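Putative NADH-flavin reductase (Streptococcus pneumoniae TIGR4, PDB 4R01) probably binds NAD(P)H in a Rossmann-type dinucleotide-binding fold and is a putative NADH-dependent flavin reductase. Local coordinates at residues 4-9 with 61-66. Residues are numbered along the deposited sequence; the frame is centred on the assembly and turned at random.
Sequences LAVIAA and AVISAF
Ile-7 reaches over from strand 4-7 and lays its CD1 against CG1 of Val-62, 3.6 Å away, the two branched chains crossing at a slant. It gets there because CG1 of Ile-7 stands anti to the carbonyl carbon (chi1 -82°) and CD1 then turns back along its own strand, while the short methyl of Ala-5, CB, meets the other Val-62 branch, CG2, at 4.0 Å. CG2 of Ile-7 points the other way, toward CB of Phe-66. Helix 76-88 covers this face through Phe-84 and Leu-88. On the reverse face the fit is again bump to hollow: CD2 of Leu-4 rests on the methyl of Ala-61 at 3.7 Å, and CD1 of Ile-63 comes up to CB of Leu-4 at 4.0 Å, with Leu-191 and Leu-195 of helix 184-196 closing over them. Between the layers the parallel strands are joined by four backbone hydrogen bonds, from Ala-5 N to Ala-61 O, Ile-63 N to Ala-5 O (2.7 Å, nearly straight at 165°), Ile-7 N to Ile-63 O and Ala-65 N to Ile-7 O. Past the strand ends the methyl of Ala-8 still leans on Ala-65 O, and beside it a water bridges Ala-8 O (3.0 Å) and Ala-65 O (2.9 Å). These are neighbouring central strands of the Rossmann sheet; the chemistry implies a greasy, backbone-bonded interior giving way to loops whose backbone carbonyls share a water, where a sulfate near Ala-8 is consistent with a phosphate-binding pocket.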
# COMPACT_ATOMS: atom_id res chain seq x y z
N LEU A 4 -8.19 32.94 -22.96
CA LEU A 4 -7.82 32.43 -21.65
C LEU A 4 -6.65 33.19 -21.03
O LEU A 4 -5.72 33.61 -21.73
CB LEU A 4 -7.46 30.95 -21.74
CG LEU A 4 -8.49 30.08 -22.46
CD1 LEU A 4 -8.01 28.64 -22.55
CD2 LEU A 4 -9.84 30.16 -21.77
N ALA A 5 -6.71 33.37 -19.72
CA ALA A 5 -5.61 33.96 -18.98
C ALA A 5 -5.00 32.90 -18.06
O ALA A 5 -5.73 32.21 -17.33
CB ALA A 5 -6.07 35.16 -18.18
N VAL A 6 -3.68 32.77 -18.10
CA VAL A 6 -3.00 31.81 -17.25
C VAL A 6 -2.03 32.51 -16.30
O VAL A 6 -1.02 33.06 -16.73
CB VAL A 6 -2.23 30.77 -18.08
CG1 VAL A 6 -1.49 29.80 -17.17
CG2 VAL A 6 -3.18 30.02 -19.00
N ILE A 7 -2.36 32.48 -15.01
CA ILE A 7 -1.51 33.06 -13.98
C ILE A 7 -0.32 32.13 -13.72
O ILE A 7 -0.49 30.91 -13.64
CB ILE A 7 -2.29 33.30 -12.67
CG1 ILE A 7 -3.07 34.62 -12.74
CG2 ILE A 7 -1.35 33.36 -11.48
CD1 ILE A 7 -4.27 34.59 -13.65
N ALA A 8 0.87 32.72 -13.61
CA ALA A 8 2.13 31.99 -13.43
C ALA A 8 2.41 31.07 -14.61
O ALA A 8 2.66 29.88 -14.44
CB ALA A 8 2.11 31.20 -12.12
N ALA A 9 2.37 31.64 -15.81
CA ALA A 9 2.55 30.86 -17.04
C ALA A 9 3.99 30.43 -17.25
O ALA A 9 4.28 29.62 -18.14
CB ALA A 9 2.06 31.67 -18.23
N ALA A 61 -12.16 32.32 -19.56
CA ALA A 61 -11.74 31.60 -18.37
C ALA A 61 -10.36 32.05 -17.90
O ALA A 61 -9.51 32.42 -18.71
CB ALA A 61 -11.75 30.10 -18.63
N VAL A 62 -10.15 32.01 -16.59
CA VAL A 62 -8.86 32.32 -16.01
C VAL A 62 -8.31 31.09 -15.28
O VAL A 62 -8.94 30.57 -14.37
CB VAL A 62 -8.95 33.51 -15.03
CG1 VAL A 62 -7.67 33.64 -14.22
CG2 VAL A 62 -9.26 34.79 -15.78
N ILE A 63 -7.13 30.64 -15.70
CA ILE A 63 -6.51 29.45 -15.10
C ILE A 63 -5.32 29.82 -14.24
O ILE A 63 -4.31 30.31 -14.74
CB ILE A 63 -6.05 28.44 -16.18
CG1 ILE A 63 -7.22 28.01 -17.07
CG2 ILE A 63 -5.40 27.23 -15.52
CD1 ILE A 63 -7.36 28.82 -18.34
N SER A 64 -5.43 29.57 -12.94
CA SER A 64 -4.33 29.87 -12.03
C SER A 64 -3.46 28.64 -11.81
O SER A 64 -3.91 27.62 -11.28
CB SER A 64 -4.85 30.39 -10.70
OG SER A 64 -3.78 30.59 -9.79
N ALA A 65 -2.20 28.74 -12.23
CA ALA A 65 -1.21 27.70 -12.00
C ALA A 65 -0.21 28.21 -10.97
O ALA A 65 0.96 27.83 -10.99
CB ALA A 65 -0.52 27.32 -13.30
N PHE A 66 -0.68 29.07 -10.08
CA PHE A 66 0.16 29.68 -9.06
C PHE A 66 0.79 28.65 -8.14
O PHE A 66 0.11 27.76 -7.62
CB PHE A 66 -0.66 30.69 -8.25
CG PHE A 66 0.09 31.30 -7.10
CD1 PHE A 66 1.03 32.30 -7.31
CD2 PHE A 66 -0.14 30.87 -5.80
CE1 PHE A 66 1.72 32.86 -6.25
CE2 PHE A 66 0.55 31.43 -4.74
CZ PHE A 66 1.48 32.42 -4.96
O HOH W 1 2.76 27.18 -13.16